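Local coordinates for protein glycerol-3-phosphate dehydrogenase [NAD(+)] (Dunaliella salina, PDB 6IUY) that probably interconverts dihydroxyacetone phosphate and glycerol 3-phosphate with NAD(H), and joins this dehydrogenase to a haloacid dehalogenase-like, magnesium-binding phosphatase domain, at residues R578-E581 against L582-L586; T589-R592 against I593-E597. All blocks are in the same frame, centred on the assembly; numbering follows the deposited sequence.

Interaction 1 (R578-E581 against L582-L586)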
ATOM      1  N   ARG A 578      -3.485   4.240 -27.003  1.00 52.87           N
ATOM      2  CA  ARG A 578      -2.777   5.394 -26.460  1.00 48.08           C
ATOM      3  C   ARG A 578      -1.276   5.282 -26.635  1.00 54.97           C
ATOM      4  O   ARG A 578      -0.537   6.134 -26.146  1.00 60.00           O
ATOM      5  CB  ARG A 578      -3.068   5.571 -24.967  1.00 53.44           C
ATOM      6  CG  ARG A 578      -4.522   5.562 -24.574  1.00 54.53           C
ATOM      7  CD  ARG A 578      -5.105   6.956 -24.494  1.00 56.34           C
ATOM      8  NE  ARG A 578      -6.492   6.885 -24.032  1.00 65.30           N
ATOM      9  CZ  ARG A 578      -6.876   7.101 -22.775  1.00 65.05           C
ATOM     10  NH1 ARG A 578      -5.982   7.425 -21.850  1.00 67.61           N
ATOM     11  NH2 ARG A 578      -8.154   6.996 -22.442  1.00 62.93           N
ATOM     12  N   GLY A 579      -0.816   4.222 -27.293  1.00 58.66           N
ATOM     13  CA  GLY A 579       0.617   3.978 -27.426  1.00 56.27           C
ATOM     14  C   GLY A 579       1.341   3.753 -26.102  1.00 54.48           C
ATOM     15  O   GLY A 579       2.459   4.217 -25.919  1.00 52.72           O
ATOM     16  N   TRP A 580       0.717   3.040 -25.172  1.00 50.31           N
ATOM     17  CA  TRP A 580       1.343   2.798 -23.878  1.00 47.73           C
ATOM     18  C   TRP A 580       1.860   1.370 -23.718  1.00 48.91           C
ATOM     19  O   TRP A 580       2.140   0.948 -22.600  1.00 51.36           O
ATOM     20  CB  TRP A 580       0.374   3.083 -22.732  1.00 48.50           C
ATOM     21  CG  TRP A 580      -0.092   4.497 -22.589  1.00 54.31           C
ATOM     22  CD1 TRP A 580       0.467   5.617 -23.143  1.00 54.28           C
ATOM     23  CD2 TRP A 580      -1.224   4.945 -21.827  1.00 52.12           C
ATOM     24  NE1 TRP A 580      -0.252   6.735 -22.771  1.00 52.40           N
ATOM     25  CE2 TRP A 580      -1.291   6.352 -21.963  1.00 51.59           C
ATOM     26  CE3 TRP A 580      -2.184   4.295 -21.044  1.00 50.44           C
ATOM     27  CZ2 TRP A 580      -2.283   7.119 -21.346  1.00 51.49           C
ATOM     28  CZ3 TRP A 580      -3.180   5.060 -20.428  1.00 55.17           C
ATOM     29  CH2 TRP A 580      -3.218   6.456 -20.583  1.00 54.03           C
ATOM     30  N   GLU A 581       1.995   0.621 -24.807  1.00 46.96           N
ATOM     31  CA  GLU A 581       2.452  -0.765 -24.679  1.00 49.93           C
ATOM     32  C   GLU A 581       3.732  -0.914 -23.855  1.00 56.04           C
ATOM     33  O   GLU A 581       3.847  -1.863 -23.075  1.00 54.63           O
ATOM     34  CB  GLU A 581       2.668  -1.397 -26.047  1.00 50.17           C
ATOM     35  CG  GLU A 581       1.398  -1.876 -26.710  1.00 54.91           C
ATOM     36  CD  GLU A 581       1.259  -1.335 -28.117  1.00 67.14           C
ATOM     37  OE1 GLU A 581       1.777  -0.217 -28.363  1.00 65.75           O
ATOM     38  OE2 GLU A 581       0.640  -2.020 -28.969  1.00 66.38           O
ATOM     39  N   LEU A 582       4.685   0.008 -24.001  1.00 50.59           N
ATOM     40  CA  LEU A 582       5.936  -0.115 -23.247  1.00 54.23           C
ATOM     41  C   LEU A 582       5.878   0.562 -21.877  1.00 51.54           C
ATOM     42  O   LEU A 582       6.733   0.320 -21.028  1.00 47.60           O
ATOM     43  CB  LEU A 582       7.114   0.447 -24.044  1.00 58.11           C
ATOM     44  CG  LEU A 582       7.216  -0.083 -25.473  1.00 60.66           C
ATOM     45  CD1 LEU A 582       8.625   0.135 -26.031  1.00 64.35           C
ATOM     46  CD2 LEU A 582       6.830  -1.544 -25.515  1.00 58.05           C
ATOM     47  N   GLU A 583       4.872   1.394 -21.643  1.00 46.12           N
ATOM     48  CA  GLU A 583       4.718   1.971 -20.318  1.00 48.57           C
ATOM     49  C   GLU A 583       4.323   0.910 -19.308  1.00 50.23           C
ATOM     50  O   GLU A 583       4.508   1.084 -18.113  1.00 50.11           O
ATOM     51  CB  GLU A 583       3.678   3.088 -20.321  1.00 49.67           C
ATOM     52  CG  GLU A 583       4.058   4.281 -21.187  1.00 51.89           C
ATOM     53  CD  GLU A 583       5.335   4.938 -20.728  1.00 54.98           C
ATOM     54  OE1 GLU A 583       5.445   5.251 -19.520  1.00 56.56           O
ATOM     55  OE2 GLU A 583       6.235   5.129 -21.575  1.00 60.83           O
ATOM     56  N   PHE A 584       3.763  -0.190 -19.789  1.00 49.82           N
ATOM     57  CA  PHE A 584       3.263  -1.216 -18.891  1.00 48.87           C
ATOM     58  C   PHE A 584       3.753  -2.551 -19.396  1.00 47.28           C
ATOM     59  O   PHE A 584       3.002  -3.318 -19.996  1.00 46.18           O
ATOM     60  CB  PHE A 584       1.733  -1.170 -18.801  1.00 47.27           C
ATOM     61  CG  PHE A 584       1.182   0.147 -18.264  1.00 46.23           C
ATOM     62  CD1 PHE A 584       0.840   1.183 -19.129  1.00 50.08           C
ATOM     63  CD2 PHE A 584       0.992   0.339 -16.903  1.00 45.81           C
ATOM     64  CE1 PHE A 584       0.336   2.393 -18.644  1.00 45.97           C
ATOM     65  CE2 PHE A 584       0.484   1.545 -16.412  1.00 44.40           C
ATOM     66  CZ  PHE A 584       0.156   2.566 -17.287  1.00 47.20           C
ATOM     67  N   PRO A 585       5.042  -2.825 -19.184  1.00 52.64           N
ATOM     68  CA  PRO A 585       5.647  -4.019 -19.785  1.00 49.70           C
ATOM     69  C   PRO A 585       5.005  -5.320 -19.294  1.00 45.20           C
ATOM     70  O   PRO A 585       4.825  -6.202 -20.114  1.00 43.80           O
ATOM     71  CB  PRO A 585       7.122  -3.924 -19.362  1.00 48.27           C
ATOM     72  CG  PRO A 585       7.118  -3.034 -18.157  1.00 50.62           C
ATOM     73  CD  PRO A 585       6.011  -2.043 -18.399  1.00 50.92           C
ATOM     74  N   LEU A 586       4.655  -5.452 -18.015  1.00 41.90           N
ATOM     75  CA  LEU A 586       4.135  -6.744 -17.579  1.00 41.09           C
ATOM     76  C   LEU A 586       2.740  -6.981 -18.152  1.00 43.05           C
ATOM     77  O   LEU A 586       2.452  -8.082 -18.623  1.00 43.62           O
ATOM     78  CB  LEU A 586       4.111  -6.861 -16.051  1.00 40.87           C
ATOM     79  CG  LEU A 586       3.524  -8.176 -15.495  1.00 38.51           C
ATOM     80  CD1 LEU A 586       4.372  -9.397 -15.861  1.00 39.81           C
ATOM     81  CD2 LEU A 586       3.361  -8.092 -13.995  1.00 40.59           C
TER
HETATM   82  O   HOH W   1       4.810   2.616 -24.859  1.00 52.81           O
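The tight connection between helix 564-577 and helix 585-594 folds round Trp580 O, which accepts weak bonds from the backbone amides of Glu583 and Phe584. Glu583 N lies 2.9 Å from Trp580 O, but the N-H points well off the oxygen at 128°; the second bond, from Phe584 N to the same Trp580 O, is longer at 3.4 Å. One carbonyl thus gathers two amides of the turn without a straight bond to either. A water bridges Gly579 O and Leu582 N, donating to the first and accepting from the second at 2.7 Å from Leu582 N.

The side chains of Trp580 and Phe584 run side by side and point the same way. Both have CG anti to their own carbonyl carbon (chi1 -64° and -61°), which sends the two rings down the same flank of the turn. Trp580 CE3 meets Phe584 CE1 at 4.0 Å, obliquely to the indole, while Trp580 O sits at the phenyl edge, 3.7 Å from Phe584 CD1. Within its own segment, Arg578 CB lies over the centre of one indole face, 3.5 Å above its plane. Phe501 packs edge-to-face with both Trp580 and Phe584, and Lys497 makes a cation-pi contact with Phe584 besides a salt bridge to Glu583 OE1. Replacing Phe584 by an alanine would probably leave Trp580 CE3 and Phe501 facing a gap, and Lys497 without its aromatic partner.

Glu581 turns its carboxylate back to His576, and Thr588 OG1 has both Glu581 O and Phe584 O within bonding reach for its single proton. The whole is a tight interhelical loop, opened by a Schellman motif at Gly579 and closed by the N-cap residue Phe584, just ahead of Pro585.

Interaction 2 (T589-R592 against I593-E597)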
ATOM      1  N   THR A 589       3.320  -8.068 -21.769  1.00 47.75           N
ATOM      2  CA  THR A 589       3.836  -9.396 -22.091  1.00 48.54           C
ATOM      3  C   THR A 589       2.848 -10.475 -21.653  1.00 43.18           C
ATOM      4  O   THR A 589       2.793 -11.532 -22.267  1.00 49.45           O
ATOM      5  CB  THR A 589       5.247  -9.671 -21.504  1.00 48.44           C
ATOM      6  OG1 THR A 589       5.168 -10.560 -20.389  1.00 51.17           O
ATOM      7  CG2 THR A 589       5.953  -8.407 -21.113  1.00 44.41           C
ATOM      8  N   ILE A 590       2.029 -10.209 -20.638  1.00 43.24           N
ATOM      9  CA  ILE A 590       0.946 -11.146 -20.301  1.00 40.46           C
ATOM     10  C   ILE A 590      -0.055 -11.327 -21.457  1.00 41.14           C
ATOM     11  O   ILE A 590      -0.508 -12.445 -21.724  1.00 38.40           O
ATOM     12  CB  ILE A 590       0.172 -10.692 -19.049  1.00 40.03           C
ATOM     13  CG1 ILE A 590       1.039 -10.821 -17.796  1.00 39.73           C
ATOM     14  CG2 ILE A 590      -1.112 -11.496 -18.909  1.00 37.93           C
ATOM     15  CD1 ILE A 590       0.389 -10.264 -16.525  1.00 32.85           C
ATOM     16  N   ASN A 591      -0.401 -10.229 -22.133  1.00 39.34           N
ATOM     17  CA  ASN A 591      -1.342 -10.275 -23.256  1.00 40.85           C
ATOM     18  C   ASN A 591      -0.715 -10.934 -24.479  1.00 44.18           C
ATOM     19  O   ASN A 591      -1.340 -11.740 -25.167  1.00 44.58           O
ATOM     20  CB  ASN A 591      -1.837  -8.865 -23.613  1.00 40.01           C
ATOM     21  CG  ASN A 591      -3.114  -8.886 -24.453  1.00 44.26           C
ATOM     22  OD1 ASN A 591      -3.064  -8.755 -25.685  1.00 44.10           O
ATOM     23  ND2 ASN A 591      -4.264  -9.066 -23.792  1.00 40.40           N
ATOM     24  N   ARG A 592       0.538 -10.586 -24.736  1.00 47.08           N
ATOM     25  CA  ARG A 592       1.298 -11.206 -25.796  1.00 44.85           C
ATOM     26  C   ARG A 592       1.474 -12.715 -25.575  1.00 48.78           C
ATOM     27  O   ARG A 592       1.563 -13.479 -26.543  1.00 53.00           O
ATOM     28  CB  ARG A 592       2.645 -10.509 -25.921  1.00 50.24           C
ATOM     29  CG  ARG A 592       2.524  -9.081 -26.424  1.00 46.43           C
ATOM     30  CD  ARG A 592       3.267  -8.949 -27.739  1.00 53.63           C
ATOM     31  NE  ARG A 592       4.683  -8.690 -27.518  1.00 57.02           N
ATOM     32  CZ  ARG A 592       5.649  -8.865 -28.416  1.00 54.88           C
ATOM     33  NH1 ARG A 592       5.386  -9.334 -29.630  1.00 46.75           N
ATOM     34  NH2 ARG A 592       6.900  -8.579 -28.076  1.00 58.03           N
ATOM     35  N   ILE A 593       1.511 -13.141 -24.313  1.00 47.08           N
ATOM     36  CA  ILE A 593       1.611 -14.574 -23.964  1.00 49.98           C
ATOM     37  C   ILE A 593       0.282 -15.290 -24.158  1.00 46.55           C
ATOM     38  O   ILE A 593       0.214 -16.342 -24.791  1.00 45.30           O
ATOM     39  CB  ILE A 593       2.082 -14.772 -22.501  1.00 42.40           C
ATOM     40  CG1 ILE A 593       3.547 -14.352 -22.367  1.00 43.92           C
ATOM     41  CG2 ILE A 593       1.891 -16.231 -22.043  1.00 39.84           C
ATOM     42  CD1 ILE A 593       4.027 -14.327 -20.977  1.00 42.38           C
ATOM     43  N   ILE A 594      -0.775 -14.723 -23.585  1.00 46.60           N
ATOM     44  CA  ILE A 594      -2.124 -15.194 -23.869  1.00 45.10           C
ATOM     45  C   ILE A 594      -2.349 -15.399 -25.364  1.00 48.10           C
ATOM     46  O   ILE A 594      -2.905 -16.409 -25.779  1.00 45.36           O
ATOM     47  CB  ILE A 594      -3.174 -14.215 -23.372  1.00 43.99           C
ATOM     48  CG1 ILE A 594      -3.251 -14.257 -21.842  1.00 40.30           C
ATOM     49  CG2 ILE A 594      -4.533 -14.532 -24.022  1.00 44.21           C
ATOM     50  CD1 ILE A 594      -3.717 -12.953 -21.249  1.00 38.85           C
ATOM     51  N   HIS A 595      -1.920 -14.440 -26.175  1.00 49.10           N
ATOM     52  CA  HIS A 595      -2.232 -14.510 -27.599  1.00 52.84           C
ATOM     53  C   HIS A 595      -1.123 -15.136 -28.440  1.00 50.19           C
ATOM     54  O   HIS A 595      -1.233 -15.203 -29.655  1.00 58.15           O
ATOM     55  CB  HIS A 595      -2.600 -13.120 -28.106  1.00 49.46           C
ATOM     56  CG  HIS A 595      -3.919 -12.655 -27.584  1.00 51.07           C
ATOM     57  ND1 HIS A 595      -5.106 -13.275 -27.922  1.00 50.75           N
ATOM     58  CD2 HIS A 595      -4.245 -11.679 -26.702  1.00 53.02           C
ATOM     59  CE1 HIS A 595      -6.103 -12.687 -27.289  1.00 52.47           C
ATOM     60  NE2 HIS A 595      -5.610 -11.711 -26.542  1.00 52.51           N
ATOM     61  N   GLY A 596      -0.078 -15.624 -27.780  1.00 49.68           N
ATOM     62  CA  GLY A 596       0.872 -16.517 -28.416  1.00 50.46           C
ATOM     63  C   GLY A 596       1.975 -15.840 -29.203  1.00 52.92           C
ATOM     64  O   GLY A 596       2.567 -16.447 -30.090  1.00 50.24           O
ATOM     65  N   GLU A 597       2.262 -14.582 -28.887  1.00 51.12           N
ATOM     66  CA  GLU A 597       3.357 -13.899 -29.558  1.00 52.67           C
ATOM     67  C   GLU A 597       4.642 -14.084 -28.767  1.00 55.75           C
ATOM     68  O   GLU A 597       5.737 -14.065 -29.327  1.00 60.19           O
ATOM     69  CB  GLU A 597       3.065 -12.407 -29.741  1.00 48.71           C
ATOM     70  CG  GLU A 597       1.812 -12.094 -30.521  1.00 47.16           C
ATOM     71  CD  GLU A 597       1.610 -10.602 -30.653  1.00 52.74           C
ATOM     72  OE1 GLU A 597       2.540  -9.854 -30.279  1.00 50.19           O
ATOM     73  OE2 GLU A 597       0.534 -10.178 -31.124  1.00 52.22           O
TER
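Helix 585-594 closes in a Schellman motif, with Arg592 O accepting from Glu597 N at 2.7 Å and Gly596, at positive phi, turning the chain out of the helix. The packed part lies one turn earlier. Ile594 N donates almost straight (176°) to Ile590 O, and beside that bond Ile594 CD1 rests 3.8 Å from Ile590 CG2. Ile593 runs alongside Thr589, its CD1 4.0 Å from Thr589 OG1, a buried hydroxyl with no polar partner in the model. Ile466 and Ile473 of helix 454-477, Val565 of helix 564-577 and Ile603 are among the side chains that pack against the isoleucines.

Buried Asn591 reaches out to the looser side, where His595 is exposed and Arg592 and Glu597 partly so. Asn591 has CG anti to its own N (chi1 -162°), carrying the amide to the edge of the His595 ring, with the two planes 56° apart; Asn591 OD1 comes within 3.3 Å of His595 CD2. Asp569 OD1 ties the pair together, accepting from both Asn591 ND2 and His595 NE2. Arg592 bends at chi2 and chi3 and crosses Glu597 at about a right angle, while its NH2 is held by Met612 O and Ala609 O. The salt bridge is made edge-on by the guanidinium: Arg592 NH1 to Glu597 OE1, 3.0 Å, though that carboxylate oxygen is less surely placed.

Interaction 1 and interaction 2 sit near opposite ends of helix 585-594, their centres 14 Å apart, with residues 587-588 in between. The first is a surface contact, where the chain turns in from helix 564-577 through weak backbone bonds and an aromatic pair; the second is partly buried and relies on regular helical bonds, packed isoleucines and an ion pair. Each contains a Schellman glycine, Gly579 ending the preceding helix and Gly596 ending this one. Helix 564-577 borders both contacts, but helix 481-502 covers the 578-586 turn, whereas helix 454-477 lies against Ile590 and Ile593. Ile594 is about 13 Å from the bound dihydroxyacetone phosphate, side chain to ligand.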